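PDB 3JWH: Hen1 from Anabaena variabilis, which probably transfers a methyl group from S-adenosylmethionine to the 2'-hydroxyl of the 3'-terminal nucleotide of RNA. Local coordinates for residues A[176-181]-A[205-210]; A[188-193]-A[198-203]. All coordinates share one frame; numbering follows the deposited sequence.

Contact 1: A[176-181]-A[205-210]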
loop_
_atom_site.group_PDB
_atom_site.type_symbol
_atom_site.label_atom_id
_atom_site.label_comp_id
_atom_site.label_asym_id
_atom_site.label_seq_id
_atom_site.Cartn_x
_atom_site.Cartn_y
_atom_site.Cartn_z
ATOM N N ASN A 176 -3.408 -14.870 -4.974
ATOM C CA ASN A 176 -4.470 -15.708 -5.493
ATOM C C ASN A 176 -5.136 -16.388 -4.297
ATOM O O ASN A 176 -6.354 -16.549 -4.275
ATOM C CB ASN A 176 -3.920 -16.751 -6.476
ATOM C CG ASN A 176 -3.560 -16.145 -7.827
ATOM O OD1 ASN A 176 -4.281 -15.298 -8.353
ATOM N ND2 ASN A 176 -2.448 -16.598 -8.405
ATOM N N LYS A 177 -4.346 -16.779 -3.307
ATOM C CA LYS A 177 -4.911 -17.405 -2.114
ATOM C C LYS A 177 -5.831 -16.388 -1.446
ATOM O O LYS A 177 -6.789 -16.771 -0.790
ATOM C CB LYS A 177 -3.823 -17.830 -1.119
ATOM C CG LYS A 177 -3.203 -19.201 -1.364
ATOM C CD LYS A 177 -4.099 -20.323 -0.881
ATOM C CE LYS A 177 -3.467 -21.681 -1.149
ATOM N NZ LYS A 177 -4.278 -22.836 -0.640
ATOM N N ILE A 178 -5.544 -15.096 -1.607
ATOM C CA ILE A 178 -6.392 -14.080 -0.996
ATOM C C ILE A 178 -7.764 -14.059 -1.666
ATOM O O ILE A 178 -8.791 -13.980 -0.993
ATOM C CB ILE A 178 -5.769 -12.658 -1.086
ATOM C CG1 ILE A 178 -4.559 -12.538 -0.144
ATOM C CG2 ILE A 178 -6.807 -11.612 -0.733
ATOM C CD1 ILE A 178 -4.897 -12.690 1.339
ATOM N N THR A 179 -7.789 -14.152 -2.992
ATOM C CA THR A 179 -9.065 -14.115 -3.700
ATOM C C THR A 179 -9.891 -15.381 -3.497
ATOM O O THR A 179 -11.044 -15.445 -3.915
ATOM C CB THR A 179 -8.865 -13.932 -5.210
ATOM O OG1 THR A 179 -8.397 -15.165 -5.757
ATOM C CG2 THR A 179 -7.850 -12.815 -5.498
ATOM N N GLU A 180 -9.286 -16.388 -2.877
ATOM C CA GLU A 180 -9.956 -17.658 -2.614
ATOM C C GLU A 180 -10.626 -17.630 -1.244
ATOM O O GLU A 180 -11.648 -18.278 -1.033
ATOM C CB GLU A 180 -8.946 -18.807 -2.674
ATOM C CG GLU A 180 -8.608 -19.284 -4.079
ATOM C CD GLU A 180 -7.276 -20.035 -4.156
ATOM O OE1 GLU A 180 -6.876 -20.677 -3.155
ATOM O OE2 GLU A 180 -6.629 -19.991 -5.233
ATOM N N ARG A 181 -10.045 -16.869 -0.322
ATOM C CA ARG A 181 -10.563 -16.751 1.034
ATOM C C ARG A 181 -11.428 -15.527 1.235
ATOM O O ARG A 181 -12.371 -15.552 2.031
ATOM C CB ARG A 181 -9.411 -16.710 2.048
ATOM C CG ARG A 181 -8.794 -18.074 2.337
ATOM C CD ARG A 181 -7.795 -17.997 3.480
ATOM N NE ARG A 181 -6.581 -17.285 3.099
ATOM C CZ ARG A 181 -5.932 -16.428 3.883
ATOM N NH1 ARG A 181 -6.380 -16.158 5.105
ATOM N NH2 ARG A 181 -4.824 -15.848 3.448
ATOM N N ALA A 205 -0.049 -5.588 -6.700
ATOM C CA ALA A 205 -1.295 -6.316 -6.802
ATOM C C ALA A 205 -2.430 -5.348 -6.524
ATOM O O ALA A 205 -2.418 -4.632 -5.525
ATOM C CB ALA A 205 -1.323 -7.454 -5.815
ATOM N N VAL A 206 -3.383 -5.291 -7.443
ATOM C CA VAL A 206 -4.535 -4.432 -7.274
ATOM C C VAL A 206 -5.733 -5.360 -7.068
ATOM O O VAL A 206 -6.166 -6.038 -7.999
ATOM C CB VAL A 206 -4.767 -3.535 -8.516
ATOM C CG1 VAL A 206 -6.010 -2.692 -8.320
ATOM C CG2 VAL A 206 -3.563 -2.613 -8.731
ATOM N N PHE A 207 -6.231 -5.416 -5.832
ATOM C CA PHE A 207 -7.387 -6.238 -5.493
ATOM C C PHE A 207 -8.640 -5.393 -5.598
ATOM O O PHE A 207 -8.691 -4.278 -5.081
ATOM C CB PHE A 207 -7.299 -6.756 -4.060
ATOM C CG PHE A 207 -6.188 -7.720 -3.820
ATOM C CD1 PHE A 207 -6.390 -9.085 -3.980
ATOM C CD2 PHE A 207 -4.965 -7.273 -3.349
ATOM C CE1 PHE A 207 -5.400 -9.979 -3.663
ATOM C CE2 PHE A 207 -3.971 -8.158 -3.030
ATOM C CZ PHE A 207 -4.181 -9.509 -3.181
ATOM N N ILE A 208 -9.656 -5.915 -6.263
ATOM C CA ILE A 208 -10.901 -5.180 -6.375
ATOM C C ILE A 208 -12.002 -6.030 -5.754
ATOM O O ILE A 208 -12.139 -7.221 -6.063
ATOM C CB ILE A 208 -11.237 -4.852 -7.834
ATOM C CG1 ILE A 208 -10.188 -3.879 -8.383
ATOM C CG2 ILE A 208 -12.629 -4.223 -7.935
ATOM C CD1 ILE A 208 -10.426 -3.473 -9.815
ATOM N N HIS A 209 -12.778 -5.425 -4.864
ATOM C CA HIS A 209 -13.838 -6.161 -4.198
ATOM C C HIS A 209 -14.918 -6.573 -5.180
ATOM O O HIS A 209 -15.287 -5.818 -6.065
ATOM C CB HIS A 209 -14.463 -5.319 -3.071
ATOM C CG HIS A 209 -15.269 -6.121 -2.098
ATOM N ND1 HIS A 209 -16.432 -6.777 -2.450
ATOM C CD2 HIS A 209 -15.042 -6.435 -0.801
ATOM C CE1 HIS A 209 -16.876 -7.467 -1.414
ATOM N NE2 HIS A 209 -16.052 -7.275 -0.400
ATOM N N ARG A 210 -15.410 -7.792 -5.026
ATOM C CA ARG A 210 -16.484 -8.269 -5.870
ATOM C C ARG A 210 -17.776 -7.499 -5.543
ATOM O O ARG A 210 -17.947 -7.004 -4.425
ATOM C CB ARG A 210 -16.683 -9.762 -5.631
ATOM C CG ARG A 210 -15.489 -10.594 -6.062
ATOM C CD ARG A 210 -15.639 -12.074 -5.713
ATOM N NE ARG A 210 -14.421 -12.799 -6.059
ATOM C CZ ARG A 210 -13.920 -13.805 -5.358
ATOM N NH1 ARG A 210 -14.536 -14.229 -4.262
ATOM N NH2 ARG A 210 -12.778 -14.364 -5.729
HETATM O O HOH W 1 -13.382 -15.641 -2.387
#
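Thr-179 on helix 168-181 and Phe-207 on strand 202-209 bring the two backbones to 8.3 Å between their CA atoms, a gap filled by the Ile-178, Thr-179 and Phe-207 side chains and crossed at one end by Arg-210. Ile-178 and Phe-207 make the apolar part. The methyl CG2 of Ile-178 lies 3.6 Å from CE1 of the Phe-207 ring, approaching it obliquely, and the two side chains cross at about a right angle. At Ile-178 a chi1 of -71° sets CG1 beside the backbone N and swings CG2 to the far side of CB from that nitrogen, where it reaches the ring. Thr-179 CG2 comes up to the ring edge, 4.2 Å from CE1. Phe-128 meets the same ring edge-to-face, and Val-186 and Ala-175 also touch it. Replacing Phe-207 by an alanine is likely to open a gap beneath the helix and leave Ile-178 CG2 without its aromatic partner. The polar part lies at the exposed margin. Arg-210, extended from CG to NE, gives NH2 to Thr-179 O at 2.7 Å, in the carbonyl plane and on a lone pair, though bent to 139° at the hydrogen. A water donates to Thr-179 O and accepts from Arg-210 NH1. One carbonyl near the helix C-terminus thus takes two donors, and its partial negative charge probably helps hold the guanidinium there.

Contact 2: A[188-193]-A[198-203]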
loop_
_atom_site.group_PDB
_atom_site.type_symbol
_atom_site.label_atom_id
_atom_site.label_comp_id
_atom_site.label_asym_id
_atom_site.label_seq_id
_atom_site.Cartn_x
_atom_site.Cartn_y
_atom_site.Cartn_z
ATOM N N PHE A 188 -2.460 -8.281 -11.590
ATOM C CA PHE A 188 -1.057 -7.982 -11.362
ATOM C C PHE A 188 -0.585 -6.947 -12.367
ATOM O O PHE A 188 -1.022 -6.936 -13.514
ATOM C CB PHE A 188 -0.239 -9.260 -11.436
ATOM C CG PHE A 188 -0.642 -10.273 -10.413
ATOM C CD1 PHE A 188 -0.329 -10.086 -9.070
ATOM C CD2 PHE A 188 -1.374 -11.398 -10.783
ATOM C CE1 PHE A 188 -0.743 -11.008 -8.112
ATOM C CE2 PHE A 188 -1.788 -12.318 -9.839
ATOM C CZ PHE A 188 -1.473 -12.124 -8.499
ATOM N N GLN A 189 0.285 -6.055 -11.910
ATOM C CA GLN A 189 0.802 -4.978 -12.741
ATOM C C GLN A 189 2.193 -4.578 -12.272
ATOM O O GLN A 189 2.331 -3.692 -11.431
ATOM C CB GLN A 189 -0.122 -3.762 -12.644
ATOM C CG GLN A 189 -1.529 -3.978 -13.189
ATOM C CD GLN A 189 -2.550 -3.009 -12.600
ATOM O OE1 GLN A 189 -2.292 -1.808 -12.471
ATOM N NE2 GLN A 189 -3.725 -3.532 -12.245
ATOM N N PRO A 190 3.243 -5.222 -12.801
ATOM C CA PRO A 190 4.598 -4.854 -12.371
ATOM C C PRO A 190 4.845 -3.377 -12.669
ATOM O O PRO A 190 4.310 -2.840 -13.637
ATOM C CB PRO A 190 5.486 -5.783 -13.202
ATOM C CG PRO A 190 4.697 -5.964 -14.457
ATOM C CD PRO A 190 3.295 -6.183 -13.918
ATOM N N ILE A 191 5.636 -2.713 -11.835
ATOM C CA ILE A 191 5.892 -1.299 -12.056
ATOM C C ILE A 191 7.296 -1.010 -12.580
ATOM O O ILE A 191 7.515 0.003 -13.245
ATOM C CB ILE A 191 5.620 -0.476 -10.767
ATOM C CG1 ILE A 191 6.650 -0.795 -9.686
ATOM C CG2 ILE A 191 4.220 -0.782 -10.251
ATOM C CD1 ILE A 191 7.964 -0.037 -9.834
ATOM N N GLY A 192 8.242 -1.900 -12.292
ATOM C CA GLY A 192 9.603 -1.701 -12.763
ATOM C C GLY A 192 9.773 -1.840 -14.272
ATOM O O GLY A 192 9.059 -1.207 -15.055
ATOM N N GLU A 193 10.726 -2.667 -14.688
ATOM C CA GLU A 193 10.986 -2.885 -16.109
ATOM C C GLU A 193 11.313 -4.340 -16.410
ATOM O O GLU A 193 12.261 -4.899 -15.857
ATOM C CB GLU A 193 12.133 -1.988 -16.570
ATOM C CG GLU A 193 11.755 -0.521 -16.637
ATOM C CD GLU A 193 12.954 0.386 -16.810
ATOM O OE1 GLU A 193 13.719 0.193 -17.783
ATOM O OE2 GLU A 193 13.129 1.294 -15.968
ATOM N N VAL A 198 13.106 -12.200 -15.556
ATOM C CA VAL A 198 12.730 -12.235 -14.145
ATOM C C VAL A 198 11.711 -11.144 -13.824
ATOM O O VAL A 198 11.499 -10.813 -12.660
ATOM C CB VAL A 198 13.951 -12.040 -13.211
ATOM C CG1 VAL A 198 14.906 -13.202 -13.353
ATOM C CG2 VAL A 198 14.646 -10.727 -13.524
ATOM N N GLY A 199 11.090 -10.590 -14.861
ATOM C CA GLY A 199 10.097 -9.544 -14.674
ATOM C C GLY A 199 10.658 -8.236 -14.139
ATOM O O GLY A 199 11.872 -8.032 -14.135
ATOM N N SER A 200 9.767 -7.353 -13.683
ATOM C CA SER A 200 10.160 -6.055 -13.141
ATOM C C SER A 200 10.631 -6.164 -11.695
ATOM O O SER A 200 10.337 -7.141 -11.008
ATOM C CB SER A 200 8.995 -5.079 -13.240
ATOM O OG SER A 200 8.520 -5.003 -14.574
ATOM N N PRO A 201 11.374 -5.156 -11.209
ATOM C CA PRO A 201 11.899 -5.140 -9.842
ATOM C C PRO A 201 10.852 -5.005 -8.732
ATOM O O PRO A 201 11.102 -5.394 -7.591
ATOM C CB PRO A 201 12.875 -3.967 -9.871
ATOM C CG PRO A 201 12.200 -3.021 -10.801
ATOM C CD PRO A 201 11.754 -3.923 -11.925
ATOM N N THR A 202 9.690 -4.452 -9.071
ATOM C CA THR A 202 8.609 -4.276 -8.103
ATOM C C THR A 202 7.297 -4.912 -8.573
ATOM O O THR A 202 6.788 -4.595 -9.656
ATOM C CB THR A 202 8.333 -2.768 -7.822
ATOM O OG1 THR A 202 9.505 -2.150 -7.275
ATOM C CG2 THR A 202 7.169 -2.609 -6.831
ATOM N N GLN A 203 6.756 -5.809 -7.755
ATOM C CA GLN A 203 5.483 -6.462 -8.065
ATOM C C GLN A 203 4.366 -5.669 -7.376
ATOM O O GLN A 203 4.528 -5.210 -6.241
ATOM C CB GLN A 203 5.453 -7.886 -7.521
ATOM C CG GLN A 203 6.771 -8.611 -7.545
ATOM C CD GLN A 203 6.627 -10.038 -7.092
ATOM O OE1 GLN A 203 5.823 -10.789 -7.637
ATOM N NE2 GLN A 203 7.403 -10.427 -6.096
#
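Ile-191 N donates to Thr-202 O at 3.1 Å, nearly straight at 166°, and this single backbone hydrogen bond ties the two arms of the loop just beyond the paired strands 184-188 and 202-209. Thr-202 O also receives a CA-H...O contact from Pro-190 CA at 3.5 Å. Ile-191 and Thr-202 make the side-chain packing and cross obliquely: CG1 of Ile-191 comes within 3.2 Å of Thr-202 CB, an unusually tight approach, and its CD1 methyl also presses on that carbon. Ile-191 holds CG1 between its backbone N and carbonyl carbon (chi1 68°), which turns this branch onto Thr-202. A second patch joins Pro-201 to Gly-192 and Ser-200 to the opposing backbone. Pro-201 CD lies 3.2 Å from Gly-192 CA, where a CB would run into the proline ring. Ser-200 CB is 3.4 Å from Gly-192 N, while its OG lies 3.4 Å from Pro-190 CB. That hydroxyl is also near Glu-193 N, but the angle is too poor for a hydrogen bond. Around the loop, helix 13-27 meets Ile-191 and Thr-202 through Gln-16, Leu-13 and Arg-17, Tyr-145 of helix 143-148 touches Pro-201, and Asn-142, just past strand 135-141, donates from ND2 to Ser-200 O.

Both contacts use strand 202-209, which lies between strands 135-141 and 184-188 in the seven-stranded sheet of this Rossmann-like methyltransferase, its order 3-2-1-4-5-7-6 being that of the class I enzymes. Contact 2 is nested inside the chain loop closed by contact 1, and their centres are 18 Å apart. They meet through packing: Gln-189 NE2 lies 3.6 Å from Val-206 CG2, and Phe-188 CE1 is 4.3 Å from Ala-205 CB. Contact 1 packs the C-terminal end of helix 168-181 on the sheet, near the end of strand 202-209. Contact 2 joins the two arms of the loop that leads into the start of the strand, and its Thr-202 side chain is about 10 Å from the bound S-adenosyl-L-homocysteine.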